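Probable WRKY transcription factor 52 (Arabidopsis thaliana, PDB 4C6S) acts in plant immunity, pairing with RPS4 to recognise the effectors AvrRps4 and PopP2 and binding W-box DNA, the chain here being its TIR domain. Local coordinates at residues Glu5-Cys9 with Ile33-Val37; Val40-Asp44 with Lys77-Val81; Glu72-Asp76 with Glu110-Leu116; Ser117-Gln121 with Asp138-His143. All blocks are in the same frame, centred on the assembly; numbering follows the deposited sequence.

In the fold
The four contacts hold together a TIR domain whose five-stranded parallel sheet, of strand order 2-1-3-4-5, is flanked by helices. From the N terminus, contact 1 closes first, pairing strand 8-12 with strand 35-39 around helix 20-30. Contact 2 opens just after that second strand and closes on helix 74-82, tying the loop after strand 35-39 to the helix that follows strand 59-65. Contact 3 starts on the same helix and ends at helix 104-113, so contacts 2 and 3 cross in sequence, and Phe78 packs on Val73 between them. Contact 4 closes last, joining edge strand 119-121 to helix 128-143, whose Val139 and Tyr140 pack against Val8 and Ile33 of contact 1.

Contact 1: residues Glu5-Cys9 with Ile33-Val37; sequences EEFVC and INNVV
Within segments Glu5-Cys9 and Ile33-Val37, Val8-Cys9 and Asn35-Val36 pair as neighbouring parallel strands, with Val8 opposite Asn35 (CA-CA 4.5 Å) and Cys9 opposite Val36 (5.1 Å). Two backbone hydrogen bonds set the register: Val8 N donates to Asn34 O at 2.9 Å, and Val8 O accepts from Val36 N at 3.0 Å. Both bonds of Val8 thus straddle Asn35, and Asn35 CA also lies 3.1 Å from Val8 O in a CA-H...O contact. Before the ladder begins, one water bridges the two segments, donating to Glu6 O at 2.7 Å and accepting from Asn34 N at 2.8 Å. The p rotamer of Asn35 folds its amide back, so that ND2 donates to Ile33 O at 3.2 Å while OD1 is hydrogen-bonded to Ser25 OG. Apolar contacts form on both sheet faces. On one, Val8 CG2 (chi1 t) meets Ile33 CG2 at 3.5 Å. On the other, Val36 CG2 lies 4.1 Å from Cys9 SG and 4.2 Å from Phe7 CE2. This is the first beta-alpha-beta unit of the TIR fold: helix 20-30 packs through Leu28 on Val8, helix 51-56 through Ile54 on Cys9, and strand 59-65 pairs with the other edge of strand 8-12.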
# COMPACT_ATOMS: atom_id res chain seq x y z
N GLU A 5 -25.13 6.99 -11.29
CA GLU A 5 -23.97 6.77 -10.43
C GLU A 5 -22.68 6.80 -11.22
O GLU A 5 -22.31 5.81 -11.86
CB GLU A 5 -24.08 5.43 -9.70
CG GLU A 5 -24.81 5.50 -8.37
CD GLU A 5 -25.60 4.24 -8.08
OE1 GLU A 5 -25.33 3.20 -8.72
OE2 GLU A 5 -26.50 4.29 -7.22
N GLU A 6 -22.00 7.93 -11.20
CA GLU A 6 -20.71 8.04 -11.86
C GLU A 6 -19.70 7.20 -11.09
O GLU A 6 -19.79 7.08 -9.87
CB GLU A 6 -20.27 9.50 -11.93
CG GLU A 6 -19.60 9.88 -13.25
CD GLU A 6 -20.56 9.86 -14.42
OE1 GLU A 6 -21.69 10.37 -14.26
OE2 GLU A 6 -20.19 9.34 -15.49
N PHE A 7 -18.75 6.61 -11.81
CA PHE A 7 -17.73 5.80 -11.14
C PHE A 7 -16.36 6.02 -11.76
O PHE A 7 -16.23 6.56 -12.85
CB PHE A 7 -18.11 4.32 -11.20
CG PHE A 7 -18.04 3.73 -12.59
CD1 PHE A 7 -19.13 3.80 -13.44
CD2 PHE A 7 -16.88 3.09 -13.03
CE1 PHE A 7 -19.07 3.25 -14.71
CE2 PHE A 7 -16.82 2.55 -14.29
CZ PHE A 7 -17.91 2.62 -15.14
N VAL A 8 -15.33 5.55 -11.05
CA VAL A 8 -13.96 5.72 -11.48
C VAL A 8 -13.42 4.39 -11.96
O VAL A 8 -13.70 3.35 -11.37
CB VAL A 8 -13.09 6.23 -10.30
CG1 VAL A 8 -11.61 6.25 -10.69
CG2 VAL A 8 -13.57 7.59 -9.85
N CYS A 9 -12.65 4.40 -13.05
CA CYS A 9 -11.96 3.18 -13.44
C CYS A 9 -10.47 3.35 -13.24
O CYS A 9 -9.88 4.24 -13.83
CB CYS A 9 -12.24 2.82 -14.90
SG CYS A 9 -11.39 1.30 -15.44
N ILE A 33 -17.01 6.94 -3.47
CA ILE A 33 -16.80 6.97 -4.91
C ILE A 33 -16.68 5.55 -5.45
O ILE A 33 -15.67 4.87 -5.23
CB ILE A 33 -15.55 7.80 -5.27
CG1 ILE A 33 -15.73 9.26 -4.84
CG2 ILE A 33 -15.26 7.72 -6.75
CD1 ILE A 33 -14.45 10.07 -4.94
N ASN A 34 -17.70 5.11 -6.17
CA ASN A 34 -17.70 3.78 -6.76
C ASN A 34 -16.54 3.64 -7.73
O ASN A 34 -16.21 4.60 -8.44
CB ASN A 34 -19.00 3.52 -7.49
CG ASN A 34 -20.20 3.64 -6.58
OD1 ASN A 34 -20.14 3.27 -5.41
ND2 ASN A 34 -21.30 4.16 -7.12
N ASN A 35 -15.92 2.47 -7.76
CA ASN A 35 -14.77 2.30 -8.65
C ASN A 35 -14.54 0.85 -9.02
O ASN A 35 -15.00 -0.06 -8.32
CB ASN A 35 -13.50 2.95 -8.05
CG ASN A 35 -12.96 2.20 -6.84
OD1 ASN A 35 -12.08 1.34 -6.95
ND2 ASN A 35 -13.50 2.52 -5.66
N VAL A 36 -13.87 0.64 -10.14
CA VAL A 36 -13.51 -0.71 -10.55
C VAL A 36 -12.06 -0.66 -10.97
O VAL A 36 -11.52 0.42 -11.25
CB VAL A 36 -14.38 -1.22 -11.72
CG1 VAL A 36 -15.85 -1.19 -11.36
CG2 VAL A 36 -14.12 -0.39 -12.96
N VAL A 37 -11.41 -1.82 -10.99
CA VAL A 37 -10.00 -1.87 -11.35
C VAL A 37 -9.85 -2.74 -12.58
O VAL A 37 -10.44 -3.83 -12.66
CB VAL A 37 -9.12 -2.43 -10.20
CG1 VAL A 37 -7.69 -2.56 -10.66
CG2 VAL A 37 -9.17 -1.50 -8.99
O HOH W 1 -19.72 6.80 -7.17

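Contact 2: residues Val40-Asp44 with Lys77-Val81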
# COMPACT_ATOMS: atom_id res chain seq x y z
N VAL A 40 -4.18 -4.09 -16.89
CA VAL A 40 -3.89 -3.96 -18.32
C VAL A 40 -3.06 -5.13 -18.85
O VAL A 40 -2.81 -5.22 -20.05
CB VAL A 40 -3.17 -2.62 -18.67
CG1 VAL A 40 -4.03 -1.43 -18.27
CG2 VAL A 40 -1.81 -2.55 -17.98
N ASP A 41 -2.63 -6.01 -17.95
CA ASP A 41 -1.78 -7.13 -18.34
C ASP A 41 -2.58 -8.37 -18.75
O ASP A 41 -2.00 -9.40 -19.09
CB ASP A 41 -0.83 -7.51 -17.20
CG ASP A 41 0.30 -6.53 -17.03
OD1 ASP A 41 0.75 -5.97 -18.05
OD2 ASP A 41 0.74 -6.32 -15.88
N ILE A 42 -3.90 -8.27 -18.72
CA ILE A 42 -4.72 -9.42 -19.10
C ILE A 42 -4.76 -9.60 -20.62
O ILE A 42 -4.40 -8.69 -21.37
CB ILE A 42 -6.14 -9.38 -18.46
CG1 ILE A 42 -6.81 -8.02 -18.62
CG2 ILE A 42 -6.04 -9.64 -16.97
CD1 ILE A 42 -7.19 -7.65 -20.00
N ASP A 43 -5.18 -10.78 -21.06
CA ASP A 43 -5.33 -11.07 -22.49
C ASP A 43 -6.31 -10.09 -23.13
O ASP A 43 -7.26 -9.65 -22.49
CB ASP A 43 -5.82 -12.50 -22.68
CG ASP A 43 -6.93 -12.86 -21.71
OD1 ASP A 43 -6.62 -13.33 -20.59
OD2 ASP A 43 -8.11 -12.67 -22.06
N ASP A 44 -6.08 -9.75 -24.40
CA ASP A 44 -6.95 -8.80 -25.09
C ASP A 44 -8.37 -9.35 -25.27
O ASP A 44 -9.30 -8.61 -25.60
CB ASP A 44 -6.34 -8.38 -26.43
CG ASP A 44 -5.32 -7.26 -26.27
OD1 ASP A 44 -4.16 -7.56 -25.94
OD2 ASP A 44 -5.69 -6.08 -26.48
N LYS A 77 0.53 -1.23 -23.61
CA LYS A 77 -0.39 -1.54 -22.51
C LYS A 77 -1.42 -0.47 -22.20
O LYS A 77 -2.52 -0.79 -21.75
CB LYS A 77 0.39 -1.83 -21.23
CG LYS A 77 1.18 -3.12 -21.24
CD LYS A 77 1.79 -3.39 -19.87
CE LYS A 77 2.74 -4.58 -19.90
NZ LYS A 77 3.19 -4.94 -18.51
N PHE A 78 -1.07 0.80 -22.37
CA PHE A 78 -1.95 1.86 -21.89
C PHE A 78 -2.65 2.67 -22.99
O PHE A 78 -3.69 3.28 -22.72
CB PHE A 78 -1.21 2.76 -20.90
CG PHE A 78 -1.04 2.14 -19.53
CD1 PHE A 78 -2.04 2.26 -18.57
CD2 PHE A 78 0.09 1.40 -19.22
CE1 PHE A 78 -1.90 1.69 -17.29
CE2 PHE A 78 0.23 0.80 -17.96
CZ PHE A 78 -0.77 0.95 -16.99
N ALA A 79 -2.12 2.66 -24.21
CA ALA A 79 -2.81 3.32 -25.32
C ALA A 79 -4.26 2.83 -25.43
O ALA A 79 -5.16 3.61 -25.70
CB ALA A 79 -2.08 3.11 -26.64
N LYS A 80 -4.46 1.54 -25.21
CA LYS A 80 -5.80 0.96 -25.32
C LYS A 80 -6.73 1.46 -24.21
O LYS A 80 -7.95 1.40 -24.37
CB LYS A 80 -5.74 -0.57 -25.33
CG LYS A 80 -5.25 -1.17 -24.01
CD LYS A 80 -5.04 -2.68 -24.16
CE LYS A 80 -4.94 -3.35 -22.79
NZ LYS A 80 -3.56 -3.74 -22.42
N VAL A 81 -6.16 1.94 -23.11
CA VAL A 81 -6.97 2.52 -22.05
C VAL A 81 -7.42 3.93 -22.41
O VAL A 81 -8.60 4.28 -22.27
CB VAL A 81 -6.23 2.54 -20.69
CG1 VAL A 81 -7.08 3.23 -19.65
CG2 VAL A 81 -5.92 1.13 -20.25
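Two lysines of helix 74-82 reach the loop that follows strand 35-39. Lys77, extended from chi2 through chi4, forms a salt bridge with Asp41, its NZ lying 2.7 Å from OD1; the other carboxylate oxygen, OD2, accepts from the backbone N of Glu14, so that this aspartate also ties in the start of helix 14-17. Lys80 serves the backbone instead. Its NZ donates to Val40 O at 2.9 Å and to Lys77 O of its own helix at 3.2 Å, linking a carbonyl of the loop with one of the helix, while Phe47 adds a cation-pi partner. Beneath these bonds Val40 points toward the helix and forms the apolar centre of the contact. Its CG2 sits over the face of the Phe78 ring, 4.2 Å from the centroid in a CH-pi contact, and its CG1 meets Val81 CG2 at 3.7 Å. Phe78 continues inward to Met62 and Leu64 of strand 59-65. Further along the loop, Asp43 takes the N-cap position of helix 44-48, its OD2 accepting from Leu46 N. The connection from the second strand to the next helix is the BB loop of TIR domains, fastened here to the helix that follows the third strand.

Contact 3: residues Glu72-Asp76 with Glu110-Leu116; sequences EVWLD and ELDFRGL
In the TIR fold, the beginning of helix 74-82 meets the end of helix 104-113 at Trp74. Residues 74-76 are helical, with a wider pi-type turn. The CA atoms of Trp74 and Glu110 are 8.3 Å apart, and the indole has chi1 t and chi2 near -92°. Glu110, also t at chi1, places OE2 3.2 Å from Trp74 CB. Leu111 follows, its CD2 4.3 Å from Trp74 CZ3. At Arg114, m at chi1 and chi2, the side chain lies over the indole: CD is 3.8 Å from the centroid of the five-membered ring in a CH-pi contact, and Arg114 NE lies 3.3 Å from Trp74 NE1, both donors and so not hydrogen-bonded. Glu110 OE2 holds this arginine by salt-bridged hydrogen bonds from NE and NH2, each 2.9 Å long. Gly115, with phi 74°, ends the helix in a Schellman motif, its N bonding to Asp112 O at 3.0 Å and Leu116 N to Leu111 O at 2.9 Å. Leu116 CD1 then reaches Trp74 CH2 at 3.9 Å.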
# COMPACT_ATOMS: atom_id res chain seq x y z
N GLU A 72 8.37 1.26 -23.77
CA GLU A 72 8.06 -0.17 -23.76
C GLU A 72 6.74 -0.46 -23.07
O GLU A 72 6.32 -1.61 -22.99
CB GLU A 72 9.15 -0.95 -23.04
CG GLU A 72 10.55 -0.75 -23.56
CD GLU A 72 11.53 -1.65 -22.85
OE1 GLU A 72 11.98 -1.29 -21.74
OE2 GLU A 72 11.83 -2.74 -23.39
N VAL A 73 6.10 0.59 -22.57
CA VAL A 73 4.88 0.43 -21.77
C VAL A 73 3.65 1.04 -22.44
O VAL A 73 2.60 0.40 -22.49
CB VAL A 73 5.06 1.06 -20.38
CG1 VAL A 73 3.73 1.11 -19.64
CG2 VAL A 73 6.10 0.29 -19.58
N TRP A 74 3.77 2.27 -22.93
CA TRP A 74 2.57 3.01 -23.32
C TRP A 74 1.78 2.35 -24.44
O TRP A 74 0.66 1.89 -24.23
CB TRP A 74 2.87 4.47 -23.71
CG TRP A 74 1.58 5.15 -24.05
CD1 TRP A 74 0.99 5.26 -25.29
CD2 TRP A 74 0.65 5.73 -23.12
NE1 TRP A 74 -0.22 5.90 -25.19
CE2 TRP A 74 -0.45 6.20 -23.87
CE3 TRP A 74 0.67 5.92 -21.74
CZ2 TRP A 74 -1.54 6.84 -23.26
CZ3 TRP A 74 -0.40 6.56 -21.15
CH2 TRP A 74 -1.49 7.01 -21.91
N LEU A 75 2.36 2.31 -25.64
CA LEU A 75 1.65 1.76 -26.80
C LEU A 75 1.23 0.32 -26.54
O LEU A 75 0.15 -0.12 -26.96
CB LEU A 75 2.54 1.81 -28.04
CG LEU A 75 2.83 3.19 -28.64
CD1 LEU A 75 3.81 3.07 -29.80
CD2 LEU A 75 1.55 3.84 -29.12
N ASP A 76 2.08 -0.40 -25.81
CA ASP A 76 1.86 -1.82 -25.57
C ASP A 76 0.68 -2.08 -24.62
O ASP A 76 -0.08 -3.03 -24.82
CB ASP A 76 3.13 -2.44 -25.00
CG ASP A 76 3.02 -3.93 -24.82
OD1 ASP A 76 2.39 -4.59 -25.69
OD2 ASP A 76 3.55 -4.45 -23.82
N GLU A 110 6.45 11.64 -22.04
CA GLU A 110 5.46 10.73 -22.60
C GLU A 110 4.05 11.27 -22.38
O GLU A 110 3.27 11.36 -23.33
CB GLU A 110 5.61 9.34 -21.97
CG GLU A 110 4.61 8.30 -22.50
CD GLU A 110 4.94 7.78 -23.89
OE1 GLU A 110 6.12 7.82 -24.29
OE2 GLU A 110 4.01 7.30 -24.57
N LEU A 111 3.73 11.64 -21.14
CA LEU A 111 2.37 12.09 -20.85
C LEU A 111 2.01 13.37 -21.60
O LEU A 111 0.89 13.50 -22.11
CB LEU A 111 2.14 12.24 -19.35
CG LEU A 111 2.25 10.93 -18.57
CD1 LEU A 111 2.08 11.20 -17.08
CD2 LEU A 111 1.24 9.90 -19.06
N ASP A 112 2.95 14.31 -21.68
CA ASP A 112 2.74 15.53 -22.45
C ASP A 112 2.44 15.22 -23.91
O ASP A 112 1.55 15.83 -24.52
CB ASP A 112 3.96 16.45 -22.36
CG ASP A 112 3.86 17.64 -23.28
OD1 ASP A 112 3.21 18.63 -22.90
OD2 ASP A 112 4.42 17.58 -24.39
N PHE A 113 3.17 14.26 -24.48
CA PHE A 113 2.96 13.85 -25.87
C PHE A 113 1.56 13.25 -26.06
O PHE A 113 0.96 13.40 -27.13
CB PHE A 113 4.04 12.83 -26.27
CG PHE A 113 3.96 12.37 -27.71
CD1 PHE A 113 4.32 13.21 -28.75
CD2 PHE A 113 3.58 11.07 -28.00
CE1 PHE A 113 4.27 12.78 -30.08
CE2 PHE A 113 3.52 10.62 -29.33
CZ PHE A 113 3.87 11.48 -30.36
N ARG A 114 1.04 12.60 -25.02
CA ARG A 114 -0.30 12.01 -25.06
C ARG A 114 -1.39 13.04 -24.72
O ARG A 114 -2.58 12.70 -24.68
CB ARG A 114 -0.40 10.81 -24.11
CG ARG A 114 0.63 9.72 -24.35
CD ARG A 114 0.60 9.17 -25.77
NE ARG A 114 1.78 8.35 -26.02
CZ ARG A 114 2.11 7.82 -27.20
NH1 ARG A 114 1.34 8.01 -28.26
NH2 ARG A 114 3.22 7.11 -27.31
N GLY A 115 -0.98 14.28 -24.47
CA GLY A 115 -1.93 15.34 -24.13
C GLY A 115 -2.49 15.23 -22.72
O GLY A 115 -3.60 15.70 -22.46
N LEU A 116 -1.73 14.63 -21.81
CA LEU A 116 -2.20 14.44 -20.44
C LEU A 116 -1.44 15.35 -19.47
O LEU A 116 -0.21 15.37 -19.48
CB LEU A 116 -2.07 12.97 -20.02
CG LEU A 116 -2.84 11.99 -20.92
CD1 LEU A 116 -2.46 10.56 -20.59
CD2 LEU A 116 -4.32 12.17 -20.76

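Contact 4: residues Ser117-Gln121 with Asp138-His143. With NA (sodium ion), chain G; SO4 (sulfate ion), chain F.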
# COMPACT_ATOMS: atom_id res chain seq x y z
N SER A 117 -2.17 16.09 -18.64
CA SER A 117 -1.54 17.11 -17.80
C SER A 117 -1.89 16.95 -16.33
O SER A 117 -1.29 17.62 -15.47
CB SER A 117 -1.95 18.50 -18.27
OG SER A 117 -3.36 18.60 -18.31
N ARG A 118 -2.85 16.09 -16.02
CA ARG A 118 -3.23 15.84 -14.63
C ARG A 118 -2.45 14.65 -14.11
O ARG A 118 -2.75 13.50 -14.44
CB ARG A 118 -4.73 15.61 -14.50
CG ARG A 118 -5.54 16.81 -14.95
CD ARG A 118 -7.02 16.58 -14.74
NE ARG A 118 -7.36 16.35 -13.34
CZ ARG A 118 -8.56 15.99 -12.92
NH1 ARG A 118 -9.54 15.82 -13.80
NH2 ARG A 118 -8.80 15.80 -11.63
N ILE A 119 -1.42 14.94 -13.30
CA ILE A 119 -0.40 13.97 -12.99
C ILE A 119 -0.08 13.99 -11.49
O ILE A 119 0.16 15.05 -10.90
CB ILE A 119 0.89 14.27 -13.80
CG1 ILE A 119 0.60 14.28 -15.30
CG2 ILE A 119 1.99 13.26 -13.48
CD1 ILE A 119 1.79 14.72 -16.14
N HIS A 120 -0.11 12.81 -10.87
CA HIS A 120 0.36 12.61 -9.50
C HIS A 120 1.59 11.72 -9.59
O HIS A 120 1.68 10.89 -10.50
CB HIS A 120 -0.74 11.93 -8.67
CG HIS A 120 -1.96 12.77 -8.50
ND1 HIS A 120 -2.14 13.61 -7.43
CD2 HIS A 120 -3.06 12.91 -9.28
CE1 HIS A 120 -3.30 14.24 -7.55
NE2 HIS A 120 -3.87 13.84 -8.67
N GLN A 121 2.55 11.89 -8.69
CA GLN A 121 3.79 11.10 -8.75
C GLN A 121 4.26 10.63 -7.39
O GLN A 121 4.15 11.35 -6.39
CB GLN A 121 4.94 11.93 -9.35
CG GLN A 121 4.61 12.80 -10.54
CD GLN A 121 5.71 13.81 -10.80
OE1 GLN A 121 6.89 13.53 -10.59
NE2 GLN A 121 5.32 15.02 -11.22
N ASP A 138 -8.11 14.94 -5.33
CA ASP A 138 -8.19 15.48 -6.68
C ASP A 138 -9.44 14.95 -7.38
O ASP A 138 -10.24 15.74 -7.91
CB ASP A 138 -6.92 15.09 -7.45
CG ASP A 138 -6.89 15.60 -8.89
OD1 ASP A 138 -7.75 16.42 -9.28
OD2 ASP A 138 -5.98 15.18 -9.64
N VAL A 139 -9.63 13.63 -7.38
CA VAL A 139 -10.79 13.04 -8.05
C VAL A 139 -12.09 13.51 -7.40
O VAL A 139 -13.04 13.90 -8.09
CB VAL A 139 -10.71 11.50 -8.05
CG1 VAL A 139 -12.03 10.88 -8.55
CG2 VAL A 139 -9.53 11.05 -8.92
N TYR A 140 -12.10 13.52 -6.08
CA TYR A 140 -13.30 13.92 -5.33
C TYR A 140 -13.72 15.35 -5.61
O TYR A 140 -14.87 15.61 -5.96
CB TYR A 140 -13.05 13.75 -3.84
CG TYR A 140 -14.18 14.25 -2.96
CD1 TYR A 140 -15.41 13.62 -2.97
CD2 TYR A 140 -14.00 15.34 -2.12
CE1 TYR A 140 -16.44 14.07 -2.16
CE2 TYR A 140 -15.02 15.79 -1.30
CZ TYR A 140 -16.24 15.15 -1.33
OH TYR A 140 -17.27 15.58 -0.53
N GLU A 141 -12.79 16.29 -5.43
CA GLU A 141 -13.14 17.69 -5.52
C GLU A 141 -13.40 18.11 -6.96
O GLU A 141 -14.17 19.02 -7.22
CB GLU A 141 -12.07 18.56 -4.86
CG GLU A 141 -12.02 18.35 -3.35
CD GLU A 141 -11.23 19.41 -2.62
OE1 GLU A 141 -11.06 20.52 -3.17
OE2 GLU A 141 -10.80 19.13 -1.48
N THR A 142 -12.77 17.41 -7.90
CA THR A 142 -12.93 17.77 -9.30
C THR A 142 -14.24 17.24 -9.88
O THR A 142 -14.84 17.87 -10.74
CB THR A 142 -11.73 17.28 -10.14
OG1 THR A 142 -10.51 17.72 -9.53
CG2 THR A 142 -11.81 17.83 -11.55
N HIS A 143 -14.71 16.09 -9.39
CA HIS A 143 -15.79 15.38 -10.10
C HIS A 143 -16.96 14.89 -9.26
O HIS A 143 -18.01 14.55 -9.80
CB HIS A 143 -15.20 14.19 -10.87
CG HIS A 143 -14.16 14.59 -11.86
ND1 HIS A 143 -14.46 15.30 -13.01
CD2 HIS A 143 -12.81 14.41 -11.87
CE1 HIS A 143 -13.35 15.53 -13.69
NE2 HIS A 143 -12.34 15.00 -13.02
NA NA G . -0.14 14.08 -5.65
S SO4 F . 2.93 15.39 -6.98
O1 SO4 F . 2.19 14.13 -7.04
O2 SO4 F . 2.02 16.48 -6.61
O3 SO4 F . 3.50 15.67 -8.29
O4 SO4 F . 3.99 15.30 -5.97
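A sodium ion and a sulfate, the latter probably from the crystallisation liquor, sit at one end of a polar chain that runs through His120 into the last helix. His120 ND1 binds the sodium at 2.7 Å, and sulfate O1 binds it at the same distance; Glu134, one turn before Asp138 on helix 128-143, supplies a further ligand. Sulfate O1 also accepts a hydrogen bond from Gln121 N at 2.8 Å. On the far edge of the imidazole, His120 NE2 donates to Asp138 OD2 at 2.7 Å, so one ring joins metal and carboxylate. The second oxygen of that carboxylate, OD1, forms a salt bridge with Arg118 NH2 at 2.6 Å. Asp138 therefore takes both side chains of residues 117-121 that point toward the helix, those of Arg118 and His120, while Ile119 between them points away, to helix 104-113. In the TIR fold this strand, 119-121, is the fifth and an edge of the parallel sheet within the chain; its backbone pairs with strand 92-98, and helix 128-143 packs beside it, with Leu131 and Ile135 against His120. One turn beyond Asp138, Thr142 OG1 donates to the Asp138 carbonyl O at 2.6 Å, turning back into its own helix. Five residues beyond Asp138, His143 NE2 accepts from Arg118 NH1 at 3.0 Å, an almost linear bond that meets the histidine ring at its edge.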